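Local coordinates for TENA/THI-4 protein (Shewanella denitrificans OS217, PDB 3DDE) that is of unknown function but has an all-helical heme oxygenase-like fold and may act as an iron-containing oxidoreductase, at residues A[16-21]-A[141-146]; A[115-120]-A[211-216]. All blocks are in the same frame, centred on the assembly; numbering follows the deposited sequence.

Both contacts join helices of one heme oxygenase-like bundle, and their centres lie about 17 Å apart. Contact 1 sets helix 7-24 against segment 141-146, which leads into helix 144-157; contact 2 sets helix 112-126 against the long helix 193-223. Along the chain the segments alternate, 16-21, 115-120, 141-146 and 211-216, so the two contacts interleave in sequence. The two touch directly: I21 CD1 lies 3.9 Å from A211 CB, and I21 also packs on L214. Helix 193-223 thus has helix 7-24 and helix 112-126 packed on it, tying the N-terminal helix, the middle of the chain and the last long helix into one core.

Contact 1 (A[16-21]-A[141-146]); sequences TMWDSI and ENVYGY
The indole of W18 lies under the phenol ring of Y146, its five-membered ring forming an offset stack with centroids 4.4 Å apart and planes inclined by 20°. W18 CD1 sits beneath one face of the tyrosine, near its rim, 3.4 Å from Y146 CD2. Y146 CB reaches over the same pyrrole ring as a CH-pi donor, 4.0 Å from its centroid, so the base of the tyrosine side chain as well as its ring rests on the indole. The opposite face of W18 meets I21 CD1 of its own helix. Farther out on the indole, V143 CG2 meets W18 CZ2 obliquely at 3.4 Å; chi1 of 74° puts CG1 between the backbone N and the carbonyl carbon and leaves CG2 anti to the N, turned to the indole. L207 of helix 193-223 packs on W18, while Y146 also rests on V14 and A15 of helix 7-24. Were W18 replaced by an alanine, the Y146 ring would probably lose its stacking partner and a gap would open beside the V143 methyl. Dispersion and ring stacking therefore carry this contact, joining helix 7-24 to the segment leading into helix 144-157 through buried, largely apolar surface.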
ATOM      1  N   THR A  16     -10.046  -8.324  33.015  1.00 51.99           N
ATOM      2  CA  THR A  16     -10.317  -9.757  32.943  1.00 52.14           C
ATOM      3  C   THR A  16      -9.237 -10.469  32.133  1.00 51.91           C
ATOM      4  O   THR A  16      -8.805 -11.559  32.495  1.00 52.30           O
ATOM      5  CB  THR A  16     -11.707 -10.035  32.327  1.00 52.50           C
ATOM      6  OG1 THR A  16     -12.723  -9.616  33.245  1.00 52.56           O
ATOM      7  CG2 THR A  16     -11.897 -11.509  32.055  1.00 53.14           C
HETATM    8  N   MSE A  17      -8.800  -9.850  31.043  1.00 51.88           N
HETATM    9  CA  MSE A  17      -7.752 -10.430  30.190  1.00 51.64           C
HETATM   10  C   MSE A  17      -6.378 -10.484  30.857  1.00 52.21           C
HETATM   11  O   MSE A  17      -5.688 -11.496  30.733  1.00 52.79           O
HETATM   12  CB  MSE A  17      -7.657  -9.682  28.862  1.00 51.29           C
HETATM   13  CG  MSE A  17      -8.868  -9.918  27.989  1.00 51.05           C
HETATM   14 SE   MSE A  17      -8.770  -8.984  26.339  0.75 50.47          SE
HETATM   15  CE  MSE A  17      -7.282  -9.850  25.533  1.00 49.62           C
ATOM     16  N   TRP A  18      -5.970  -9.409  31.533  1.00 52.41           N
ATOM     17  CA  TRP A  18      -4.682  -9.405  32.253  1.00 52.95           C
ATOM     18  C   TRP A  18      -4.663 -10.477  33.345  1.00 52.68           C
ATOM     19  O   TRP A  18      -3.678 -11.201  33.517  1.00 52.62           O
ATOM     20  CB  TRP A  18      -4.362  -8.030  32.850  1.00 53.88           C
ATOM     21  CG  TRP A  18      -3.795  -7.079  31.859  1.00 54.28           C
ATOM     22  CD1 TRP A  18      -4.357  -5.921  31.409  1.00 54.46           C
ATOM     23  CD2 TRP A  18      -2.546  -7.216  31.169  1.00 54.35           C
ATOM     24  NE1 TRP A  18      -3.529  -5.320  30.486  1.00 54.52           N
ATOM     25  CE2 TRP A  18      -2.410  -6.095  30.323  1.00 54.48           C
ATOM     26  CE3 TRP A  18      -1.523  -8.174  31.192  1.00 54.58           C
ATOM     27  CZ2 TRP A  18      -1.291  -5.906  29.502  1.00 54.50           C
ATOM     28  CZ3 TRP A  18      -0.412  -7.988  30.375  1.00 54.58           C
ATOM     29  CH2 TRP A  18      -0.303  -6.861  29.544  1.00 54.40           C
ATOM     30  N   ASP A  19      -5.761 -10.582  34.075  1.00 52.47           N
ATOM     31  CA  ASP A  19      -5.883 -11.589  35.115  1.00 52.85           C
ATOM     32  C   ASP A  19      -5.540 -12.986  34.577  1.00 52.82           C
ATOM     33  O   ASP A  19      -4.811 -13.756  35.203  1.00 53.22           O
ATOM     34  CB  ASP A  19      -7.307 -11.588  35.662  1.00 53.32           C
ATOM     35  CG  ASP A  19      -7.522 -12.645  36.713  1.00 53.84           C
ATOM     36  OD1 ASP A  19      -6.565 -12.946  37.461  1.00 54.09           O
ATOM     37  OD2 ASP A  19      -8.650 -13.166  36.789  1.00 54.42           O
ATOM     38  N   SER A  20      -6.081 -13.302  33.414  1.00 52.86           N
ATOM     39  CA  SER A  20      -5.838 -14.578  32.774  1.00 53.40           C
ATOM     40  C   SER A  20      -4.379 -14.731  32.335  1.00 52.75           C
ATOM     41  O   SER A  20      -3.756 -15.761  32.595  1.00 53.03           O
ATOM     42  CB  SER A  20      -6.770 -14.718  31.572  1.00 54.61           C
ATOM     43  OG  SER A  20      -6.407 -15.830  30.783  1.00 56.31           O
ATOM     44  N   ILE A  21      -3.848 -13.705  31.676  1.00 52.63           N
ATOM     45  CA  ILE A  21      -2.466 -13.694  31.184  1.00 52.58           C
ATOM     46  C   ILE A  21      -1.452 -13.864  32.317  1.00 53.41           C
ATOM     47  O   ILE A  21      -0.509 -14.654  32.198  1.00 54.46           O
ATOM     48  CB  ILE A  21      -2.165 -12.372  30.425  1.00 52.78           C
ATOM     49  CG1 ILE A  21      -3.007 -12.273  29.148  1.00 52.84           C
ATOM     50  CG2 ILE A  21      -0.682 -12.274  30.044  1.00 52.68           C
ATOM     51  CD1 ILE A  21      -2.976 -10.884  28.490  1.00 52.45           C
ATOM     52  N   GLU A 141      -1.911   1.930  26.742  1.00 57.38           N
ATOM     53  CA  GLU A 141      -1.643   3.136  27.568  1.00 57.64           C
ATOM     54  C   GLU A 141      -2.056   3.055  29.043  1.00 57.97           C
ATOM     55  O   GLU A 141      -1.492   3.769  29.874  1.00 58.91           O
ATOM     56  CB  GLU A 141      -2.282   4.381  26.941  1.00 58.19           C
ATOM     57  CG  GLU A 141      -1.761   4.746  25.557  1.00 58.43           C
ATOM     58  CD  GLU A 141      -0.277   5.106  25.508  1.00 59.10           C
ATOM     59  OE1 GLU A 141       0.277   5.587  26.526  1.00 59.19           O
ATOM     60  OE2 GLU A 141       0.327   4.920  24.418  1.00 60.16           O
ATOM     61  N   ASN A 142      -3.056   2.242  29.368  1.00 57.96           N
ATOM     62  CA  ASN A 142      -3.461   2.039  30.761  1.00 57.94           C
ATOM     63  C   ASN A 142      -2.955   0.670  31.234  1.00 57.90           C
ATOM     64  O   ASN A 142      -3.652  -0.046  31.959  1.00 57.73           O
ATOM     65  CB  ASN A 142      -4.981   2.132  30.890  1.00 58.10           C
ATOM     66  N   VAL A 143      -1.720   0.339  30.856  1.00 57.86           N
ATOM     67  CA  VAL A 143      -1.130  -0.983  31.110  1.00 58.33           C
ATOM     68  C   VAL A 143      -0.311  -1.070  32.389  1.00 58.09           C
ATOM     69  O   VAL A 143      -0.291  -2.111  33.043  1.00 58.02           O
ATOM     70  CB  VAL A 143      -0.203  -1.398  29.930  1.00 58.72           C
ATOM     71  CG1 VAL A 143       1.112  -0.599  29.966  1.00 59.28           C
ATOM     72  CG2 VAL A 143       0.078  -2.881  29.959  1.00 58.87           C
ATOM     73  N   TYR A 144       0.353   0.030  32.738  1.00 58.08           N
ATOM     74  CA  TYR A 144       1.240   0.093  33.911  1.00 57.60           C
ATOM     75  C   TYR A 144       0.534  -0.339  35.211  1.00 57.13           C
ATOM     76  O   TYR A 144       1.167  -0.892  36.104  1.00 56.79           O
ATOM     77  CB  TYR A 144       1.853   1.501  34.032  1.00 57.35           C
ATOM     78  CG  TYR A 144       3.030   1.590  34.980  1.00 57.93           C
ATOM     79  N   GLY A 145      -0.775  -0.123  35.296  1.00 56.91           N
ATOM     80  CA  GLY A 145      -1.549  -0.512  36.475  1.00 56.63           C
ATOM     81  C   GLY A 145      -1.734  -2.008  36.717  1.00 56.60           C
ATOM     82  O   GLY A 145      -2.148  -2.401  37.798  1.00 56.72           O
ATOM     83  N   TYR A 146      -1.452  -2.845  35.718  1.00 56.76           N
ATOM     84  CA  TYR A 146      -1.584  -4.308  35.858  1.00 56.11           C
ATOM     85  C   TYR A 146      -0.227  -5.017  35.927  1.00 55.14           C
ATOM     86  O   TYR A 146      -0.066  -5.973  36.674  1.00 55.41           O
ATOM     87  CB  TYR A 146      -2.360  -4.897  34.673  1.00 56.36           C
ATOM     88  CG  TYR A 146      -3.719  -4.288  34.418  1.00 56.22           C
ATOM     89  CD1 TYR A 146      -4.850  -4.742  35.095  1.00 56.04           C
ATOM     90  CD2 TYR A 146      -3.876  -3.278  33.476  1.00 56.04           C
ATOM     91  CE1 TYR A 146      -6.104  -4.186  34.850  1.00 56.22           C
ATOM     92  CE2 TYR A 146      -5.118  -2.716  33.223  1.00 56.19           C
ATOM     93  CZ  TYR A 146      -6.229  -3.171  33.907  1.00 56.43           C
ATOM     94  OH  TYR A 146      -7.457  -2.604  33.639  1.00 56.47           O
TER

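Contact 2 (A[115-120]-A[211-216]); sequences ETLIAY and ARILDD
A chi1 of 175° swings L117 CG away from the backbone N and carries CD2 to the CD1 methyl of I213, whose own chain is stretched out at chi2 -179°. The two methyls meet 3.7 Å apart, the side chains crossing at about a right angle, and this is the apolar centre of the contact. Y51 of helix 38-52 packs on both residues, so a third helix closes over the pair. The backbones stay well separated here, with L117 CA and I213 CA 8.4 Å apart, and the space is bridged by side chains.

Next to this pair in both segments, R212 bends at chi2 and chi3 and brings its guanidinium to T116. The threonine sits at the edge of the guanidinium, with T116 OG1 and T116 CB near its plane; R212 NH2 lies 3.6 Å from T116 OG1 and 3.7 Å from both T116 CB and T116 CG2. The threonine thus offers its whole branched end to one nitrogen, in van der Waals contact. Its hydroxyl is hydrogen-bonded to the carbonyl oxygen of P112, one helical turn earlier, and to N205 ND2 of the second subunit, where T116 and R212 also pack on their counterparts, placing this side of the contact at the subunit interface. D216, a turn beyond R212, adds a polar tie between the helices: its OD2 accepts a hydrogen bond from A113 N, near the start of helix 112-126.

The arrangement combines an apolar core with a polar flank at a subunit boundary. It is helix-to-helix packing within the all-helical bundle of the heme oxygenase-like fold, where helix 112-126 lies against the long helix 193-223.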
ATOM      1  N   GLU A 115       6.166 -11.327  14.919  1.00 50.37           N
ATOM      2  CA  GLU A 115       5.897 -11.075  13.512  1.00 50.83           C
ATOM      3  C   GLU A 115       4.372 -11.068  13.278  1.00 50.40           C
ATOM      4  O   GLU A 115       3.863 -10.243  12.502  1.00 49.24           O
ATOM      5  CB  GLU A 115       6.534 -12.175  12.650  1.00 51.91           C
ATOM      6  CG  GLU A 115       6.739 -11.792  11.185  1.00 53.49           C
ATOM      7  CD  GLU A 115       7.807 -10.731  11.047  1.00 54.27           C
ATOM      8  OE1 GLU A 115       8.951 -10.934  11.509  1.00 55.84           O
ATOM      9  OE2 GLU A 115       7.510  -9.680  10.495  1.00 55.76           O
ATOM     10  N   THR A 116       3.665 -11.986  13.957  1.00 49.22           N
ATOM     11  CA  THR A 116       2.205 -12.094  13.867  1.00 49.26           C
ATOM     12  C   THR A 116       1.502 -10.850  14.431  1.00 49.87           C
ATOM     13  O   THR A 116       0.504 -10.407  13.871  1.00 51.17           O
ATOM     14  CB  THR A 116       1.671 -13.392  14.565  1.00 49.22           C
ATOM     15  OG1 THR A 116       2.330 -14.534  14.021  1.00 48.84           O
ATOM     16  CG2 THR A 116       0.130 -13.559  14.410  1.00 47.67           C
ATOM     17  N   LEU A 117       1.988 -10.305  15.549  1.00 49.90           N
ATOM     18  CA  LEU A 117       1.419  -9.081  16.112  1.00 49.72           C
ATOM     19  C   LEU A 117       1.631  -7.906  15.142  1.00 49.69           C
ATOM     20  O   LEU A 117       0.708  -7.120  14.913  1.00 48.82           O
ATOM     21  CB  LEU A 117       2.041  -8.752  17.488  1.00 49.62           C
ATOM     22  CG  LEU A 117       1.607  -7.421  18.133  1.00 49.33           C
ATOM     23  CD1 LEU A 117       0.118  -7.342  18.376  1.00 48.00           C
ATOM     24  CD2 LEU A 117       2.372  -7.166  19.423  1.00 49.45           C
ATOM     25  N   ILE A 118       2.859  -7.775  14.630  1.00 49.69           N
ATOM     26  CA  ILE A 118       3.238  -6.717  13.696  1.00 49.39           C
ATOM     27  C   ILE A 118       2.281  -6.724  12.499  1.00 50.28           C
ATOM     28  O   ILE A 118       1.716  -5.693  12.170  1.00 51.51           O
ATOM     29  CB  ILE A 118       4.743  -6.867  13.245  1.00 49.33           C
ATOM     30  CG1 ILE A 118       5.699  -6.605  14.422  1.00 48.80           C
ATOM     31  CG2 ILE A 118       5.088  -5.893  12.130  1.00 48.40           C
ATOM     32  CD1 ILE A 118       7.141  -7.138  14.223  1.00 48.55           C
ATOM     33  N   ALA A 119       2.079  -7.891  11.878  1.00 49.83           N
ATOM     34  CA  ALA A 119       1.175  -8.030  10.739  1.00 50.04           C
ATOM     35  C   ALA A 119      -0.242  -7.568  11.077  1.00 50.22           C
ATOM     36  O   ALA A 119      -0.863  -6.848  10.301  1.00 50.02           O
ATOM     37  CB  ALA A 119       1.130  -9.487  10.253  1.00 49.16           C
ATOM     38  N   TYR A 120      -0.748  -8.001  12.230  1.00 50.61           N
ATOM     39  CA  TYR A 120      -2.101  -7.676  12.685  1.00 50.15           C
ATOM     40  C   TYR A 120      -2.323  -6.184  12.826  1.00 50.17           C
ATOM     41  O   TYR A 120      -3.297  -5.649  12.313  1.00 51.03           O
ATOM     42  CB  TYR A 120      -2.441  -8.399  13.997  1.00 49.67           C
ATOM     43  CG  TYR A 120      -3.832  -8.046  14.498  1.00 49.32           C
ATOM     44  CD1 TYR A 120      -4.955  -8.502  13.827  1.00 49.08           C
ATOM     45  CD2 TYR A 120      -4.018  -7.214  15.605  1.00 48.85           C
ATOM     46  CE1 TYR A 120      -6.230  -8.169  14.246  1.00 48.76           C
ATOM     47  CE2 TYR A 120      -5.283  -6.868  16.024  1.00 48.80           C
ATOM     48  CZ  TYR A 120      -6.388  -7.359  15.335  1.00 49.20           C
ATOM     49  OH  TYR A 120      -7.655  -7.051  15.738  1.00 49.25           O
ATOM     50  N   ALA A 211       0.170 -11.445  24.251  1.00 50.17           N
ATOM     51  CA  ALA A 211       0.368 -12.521  25.231  1.00 50.19           C
ATOM     52  C   ALA A 211       1.095 -13.716  24.615  1.00 50.29           C
ATOM     53  O   ALA A 211       1.880 -14.353  25.291  1.00 50.31           O
ATOM     54  CB  ALA A 211      -0.959 -12.956  25.846  1.00 48.36           C
ATOM     55  N   ARG A 212       0.841 -14.014  23.337  1.00 50.98           N
ATOM     56  CA  ARG A 212       1.520 -15.114  22.652  1.00 50.81           C
ATOM     57  C   ARG A 212       3.028 -14.860  22.536  1.00 50.80           C
ATOM     58  O   ARG A 212       3.789 -15.803  22.377  1.00 50.95           O
ATOM     59  CB  ARG A 212       0.953 -15.362  21.253  1.00 50.85           C
ATOM     60  CG  ARG A 212      -0.556 -15.736  21.203  1.00 51.74           C
ATOM     61  CD  ARG A 212      -0.811 -16.718  20.053  1.00 51.63           C
ATOM     62  NE  ARG A 212      -0.167 -16.169  18.910  1.00 52.98           N
ATOM     63  CZ  ARG A 212       0.463 -16.807  17.934  1.00 52.13           C
ATOM     64  NH1 ARG A 212       0.562 -18.114  17.884  1.00 50.73           N
ATOM     65  NH2 ARG A 212       1.030 -16.059  16.995  1.00 52.18           N
ATOM     66  N   ILE A 213       3.446 -13.593  22.577  1.00 50.46           N
ATOM     67  CA  ILE A 213       4.864 -13.246  22.534  1.00 50.72           C
ATOM     68  C   ILE A 213       5.567 -13.790  23.787  1.00 50.69           C
ATOM     69  O   ILE A 213       6.661 -14.340  23.701  1.00 50.55           O
ATOM     70  CB  ILE A 213       5.074 -11.712  22.383  1.00 50.91           C
ATOM     71  CG1 ILE A 213       4.529 -11.222  21.025  1.00 50.70           C
ATOM     72  CG2 ILE A 213       6.537 -11.346  22.516  1.00 50.04           C
ATOM     73  CD1 ILE A 213       4.719  -9.708  20.764  1.00 49.89           C
ATOM     74  N   LEU A 214       4.915 -13.662  24.944  1.00 51.13           N
ATOM     75  CA  LEU A 214       5.416 -14.210  26.211  1.00 51.06           C
ATOM     76  C   LEU A 214       5.659 -15.735  26.131  1.00 50.90           C
ATOM     77  O   LEU A 214       6.627 -16.255  26.700  1.00 50.49           O
ATOM     78  CB  LEU A 214       4.416 -13.921  27.328  1.00 51.20           C
ATOM     79  CG  LEU A 214       4.206 -12.470  27.759  1.00 51.51           C
ATOM     80  CD1 LEU A 214       3.028 -12.344  28.746  1.00 51.18           C
ATOM     81  CD2 LEU A 214       5.483 -11.952  28.375  1.00 51.41           C
ATOM     82  N   ASP A 215       4.773 -16.434  25.420  1.00 50.97           N
ATOM     83  CA  ASP A 215       4.874 -17.881  25.191  1.00 50.87           C
ATOM     84  C   ASP A 215       6.072 -18.220  24.299  1.00 50.16           C
ATOM     85  O   ASP A 215       6.792 -19.179  24.556  1.00 49.95           O
ATOM     86  CB  ASP A 215       3.591 -18.421  24.541  1.00 52.11           C
ATOM     87  CG  ASP A 215       2.345 -18.154  25.370  1.00 53.09           C
ATOM     88  OD1 ASP A 215       2.462 -18.035  26.617  1.00 54.22           O
ATOM     89  OD2 ASP A 215       1.244 -18.078  24.765  1.00 54.36           O
ATOM     90  N   ASP A 216       6.272 -17.459  23.231  1.00 50.17           N
ATOM     91  CA  ASP A 216       7.456 -17.660  22.378  1.00 50.92           C
ATOM     92  C   ASP A 216       8.733 -17.335  23.128  1.00 50.41           C
ATOM     93  O   ASP A 216       9.728 -18.058  23.017  1.00 50.69           O
ATOM     94  CB  ASP A 216       7.405 -16.807  21.099  1.00 51.17           C
ATOM     95  CG  ASP A 216       6.630 -17.462  19.997  1.00 50.94           C
ATOM     96  OD1 ASP A 216       5.986 -18.486  20.258  1.00 51.29           O
ATOM     97  OD2 ASP A 216       6.670 -16.948  18.867  1.00 50.75           O
TER